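Local coordinates for protein fucose-specific lectin (PDB 6GKE) that binds L-fucose on glycans, with strongest preference for alpha-1,6-linked core fucose, as a homodimeric six-bladed beta-propeller lectin, at residues Pro1-Lys9 with Val304-Trp312. The protein carries 1 engineered substitution. Residues are numbered along the deposited sequence; the frame is centred on the assembly and turned at random. Where two conformers were deposited one is given.
Sequences PTEFLYTSK and VPTGTPAGW. With EDO (1,2-ethanediol), chain I; EDO (1,2-ethanediol), chain B.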
loop_
_atom_site.group_PDB
_atom_site.type_symbol
_atom_site.label_atom_id
_atom_site.label_comp_id
_atom_site.label_asym_id
_atom_site.label_seq_id
_atom_site.Cartn_x
_atom_site.Cartn_y
_atom_site.Cartn_z
ATOM N N PRO A 1 -5.570 -2.954 9.732
ATOM C CA PRO A 1 -4.584 -2.164 9.006
ATOM C C PRO A 1 -3.570 -1.548 9.975
ATOM O O PRO A 1 -3.763 -1.587 11.198
ATOM C CB PRO A 1 -5.389 -1.081 8.275
ATOM C CG PRO A 1 -6.625 -0.918 9.110
ATOM C CD PRO A 1 -6.859 -2.268 9.748
ATOM N N THR A 2 -2.497 -0.995 9.407
ATOM C CA THR A 2 -1.451 -0.353 10.185
ATOM C C THR A 2 -1.146 1.016 9.578
ATOM O O THR A 2 -1.740 1.409 8.572
ATOM C CB THR A 2 -0.173 -1.199 10.248
ATOM O OG1 THR A 2 0.518 -1.022 9.010
ATOM C CG2 THR A 2 -0.438 -2.664 10.520
ATOM N N GLU A 3 -0.175 1.701 10.187
ATOM C CA GLU A 3 0.241 3.009 9.696
ATOM C C GLU A 3 1.534 2.911 8.874
ATOM O O GLU A 3 2.110 3.926 8.522
ATOM C CB GLU A 3 0.319 3.970 10.878
ATOM C CG GLU A 3 -1.032 4.133 11.549
ATOM C CD GLU A 3 -1.034 4.985 12.801
ATOM O OE1 GLU A 3 -0.074 4.881 13.596
ATOM O OE2 GLU A 3 -1.999 5.756 12.972
ATOM N N PHE A 4 1.951 1.688 8.526
ATOM C CA PHE A 4 3.131 1.460 7.682
ATOM C C PHE A 4 2.785 1.815 6.233
ATOM O O PHE A 4 1.907 1.197 5.641
ATOM C CB PHE A 4 3.531 -0.010 7.811
ATOM C CG PHE A 4 4.857 -0.466 7.248
ATOM C CD1 PHE A 4 5.841 0.397 6.775
ATOM C CD2 PHE A 4 5.134 -1.825 7.256
ATOM C CE1 PHE A 4 7.052 -0.099 6.313
ATOM C CE2 PHE A 4 6.339 -2.317 6.784
ATOM C CZ PHE A 4 7.304 -1.453 6.326
ATOM N N LEU A 5 3.491 2.792 5.659
ATOM C CA LEU A 5 3.247 3.183 4.282
ATOM C C LEU A 5 3.622 2.027 3.348
ATOM O O LEU A 5 4.741 1.513 3.384
ATOM C CB LEU A 5 4.077 4.429 3.979
ATOM C CG LEU A 5 4.006 4.964 2.551
ATOM C CD1 LEU A 5 2.638 5.561 2.258
ATOM C CD2 LEU A 5 5.115 5.988 2.341
ATOM N N TYR A 6 2.696 1.652 2.467
ATOM C CA TYR A 6 2.961 0.588 1.503
ATOM C C TYR A 6 4.014 1.079 0.508
ATOM O O TYR A 6 3.848 2.144 -0.080
ATOM C CB TYR A 6 1.682 0.164 0.780
ATOM C CG TYR A 6 1.897 -0.792 -0.362
ATOM C CD1 TYR A 6 2.544 -2.003 -0.175
ATOM C CD2 TYR A 6 1.454 -0.480 -1.634
ATOM C CE1 TYR A 6 2.734 -2.887 -1.223
ATOM C CE2 TYR A 6 1.623 -1.359 -2.689
ATOM C CZ TYR A 6 2.275 -2.560 -2.485
ATOM O OH TYR A 6 2.430 -3.413 -3.541
ATOM N N THR A 7 5.064 0.274 0.339
ATOM C CA THR A 7 6.271 0.561 -0.475
ATOM C C THR A 7 7.164 1.613 0.193
ATOM O O THR A 7 8.083 2.136 -0.438
ATOM C CB THR A 7 6.005 0.863 -1.963
ATOM O OG1 THR A 7 5.466 2.168 -2.177
ATOM C CG2 THR A 7 5.114 -0.177 -2.602
ATOM N N SER A 8 6.979 1.840 1.497
ATOM C CA SER A 8 8.003 2.503 2.297
ATOM C C SER A 8 9.338 1.779 2.123
ATOM O O SER A 8 9.390 0.551 2.118
ATOM C CB SER A 8 7.621 2.475 3.754
ATOM O OG SER A 8 8.626 3.032 4.587
ATOM N N LYS A 9 10.428 2.544 2.104
ATOM C CA LYS A 9 11.727 1.943 2.297
ATOM C C LYS A 9 11.899 1.617 3.786
ATOM O O LYS A 9 11.115 2.033 4.637
ATOM C CB LYS A 9 12.834 2.834 1.729
ATOM C CG LYS A 9 12.895 2.836 0.206
ATOM C CD LYS A 9 11.786 3.604 -0.490
ATOM C CE LYS A 9 12.129 3.860 -1.942
ATOM N NZ LYS A 9 11.050 4.585 -2.658
ATOM N N VAL A 304 6.969 -6.831 13.643
ATOM C CA VAL A 304 7.334 -5.550 14.217
ATOM C C VAL A 304 6.104 -4.651 14.200
ATOM O O VAL A 304 5.496 -4.477 13.146
ATOM C CB VAL A 304 8.476 -4.890 13.426
ATOM C CG1 VAL A 304 8.920 -3.589 14.075
ATOM C CG2 VAL A 304 9.658 -5.825 13.232
ATOM N N PRO A 305 5.720 -4.012 15.328
ATOM C CA PRO A 305 4.554 -3.131 15.336
ATOM C C PRO A 305 4.801 -1.857 14.518
ATOM O O PRO A 305 5.895 -1.278 14.565
ATOM C CB PRO A 305 4.357 -2.805 16.820
ATOM C CG PRO A 305 5.745 -2.926 17.398
ATOM C CD PRO A 305 6.375 -4.080 16.645
ATOM N N THR A 306 3.764 -1.436 13.784
ATOM C CA THR A 306 3.832 -0.259 12.919
ATOM C C THR A 306 2.555 0.582 13.045
ATOM O O THR A 306 2.108 1.198 12.077
ATOM C CB THR A 306 4.070 -0.654 11.457
ATOM O OG1 THR A 306 3.044 -1.547 11.014
ATOM C CG2 THR A 306 5.407 -1.321 11.234
ATOM N N GLY A 307 1.980 0.627 14.249
ATOM C CA GLY A 307 0.864 1.506 14.547
ATOM C C GLY A 307 -0.472 0.917 14.131
ATOM O O GLY A 307 -0.552 -0.035 13.358
ATOM N N THR A 308 -1.540 1.508 14.671
ATOM C CA THR A 308 -2.909 1.168 14.333
ATOM C C THR A 308 -3.675 2.466 14.127
ATOM O O THR A 308 -3.712 3.301 15.026
ATOM C CB THR A 308 -3.588 0.345 15.435
ATOM O OG1 THR A 308 -2.823 -0.833 15.678
ATOM C CG2 THR A 308 -5.000 -0.062 15.078
ATOM N N PRO A 309 -4.302 2.686 12.953
ATOM C CA PRO A 309 -5.042 3.922 12.732
ATOM C C PRO A 309 -6.268 4.016 13.648
ATOM O O PRO A 309 -6.842 3.004 14.053
ATOM C CB PRO A 309 -5.467 3.864 11.261
ATOM C CG PRO A 309 -5.357 2.406 10.870
ATOM C CD PRO A 309 -4.346 1.779 11.798
ATOM N N ALA A 310 -6.671 5.252 13.940
ATOM C CA ALA A 310 -7.883 5.509 14.690
ATOM C C ALA A 310 -9.070 4.840 13.990
ATOM O O ALA A 310 -9.171 4.840 12.764
ATOM C CB ALA A 310 -8.101 6.994 14.837
ATOM N N GLY A 311 -9.965 4.271 14.801
ATOM C CA GLY A 311 -11.148 3.588 14.309
ATOM C C GLY A 311 -10.925 2.099 14.092
ATOM O O GLY A 311 -11.808 1.412 13.583
ATOM N N TRP A 312 -9.749 1.604 14.485
ATOM C CA TRP A 312 -9.407 0.197 14.382
ATOM C C TRP A 312 -8.804 -0.267 15.712
ATOM O O TRP A 312 -8.216 0.541 16.415
ATOM C CB TRP A 312 -8.425 -0.020 13.232
ATOM C CG TRP A 312 -8.963 0.342 11.885
ATOM C CD1 TRP A 312 -8.931 1.564 11.277
ATOM C CD2 TRP A 312 -9.618 -0.548 10.967
ATOM N NE1 TRP A 312 -9.516 1.489 10.042
ATOM C CE2 TRP A 312 -9.937 0.206 9.819
ATOM C CE3 TRP A 312 -9.943 -1.908 10.999
ATOM C CZ2 TRP A 312 -10.556 -0.371 8.712
ATOM C CZ3 TRP A 312 -10.549 -2.476 9.904
ATOM C CH2 TRP A 312 -10.832 -1.718 8.770
HETATM C C1 EDO I . -1.578 1.323 3.026
HETATM O O1 EDO I . -1.891 -0.065 3.104
HETATM C C2 EDO I . -0.143 1.813 3.221
HETATM O O2 EDO I . 0.189 2.929 2.326
HETATM C C1 EDO B . 1.132 3.436 -0.556
HETATM O O1 EDO B . 1.638 2.761 -1.705
HETATM C C2 EDO B . -0.370 3.661 -0.381
HETATM O O2 EDO B . -0.794 3.516 1.018
HETATM O O HOH W 1 -2.919 -2.677 13.620
#
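P1 lays its ring over one face of the W312 indole, the two side chains crossing at about a right angle. CD of P1 stands 3.6 Å from the centroid of the W312 six-membered ring and 21° off the ring normal, a CH-pi geometry. On the same proline, CG meets CG of P309 at 4.0 Å. A single direct backbone hydrogen bond joins the two tails, E3 N to T306 O at 3.0 Å. Next to it T2 CA gives a CA-H...O contact to G307 O at 3.3 Å, and a water links P1 O with T308 OG1. The E3 side chain, extended beyond CG, runs alongside G307-P309; in the conformer given, its carboxylate packs on their backbone and OE1 forms a salt bridge with R35.

The paired tails are the N- and C-terminal peptides of a six-bladed beta-propeller, lying before strand 10-15 and after strand 297-300; AAL monomers associate through these peptides. Accordingly, the second subunit supplies L59 O to W312 NE1, sets K58 against the indole in a cation-pi contact and stacks its own Y6 on Y6 of this chain.

Behind the first shell, T2 is oriented by an ST turn: its OG1, placed between the backbone N and the carbonyl carbon (chi1 79°), accepts from F4 N at 3.1 Å. That bond is nearly straight, 163° at the hydrogen, and OG1 is also hydrogen-bonded to V285 O of the propeller. F4 CB lies 3.6 Å from T306 OG1. A type II turn from P309 to W312, with a weak W312 N to P309 O bond of 3.3 Å, brings the indole back over P1.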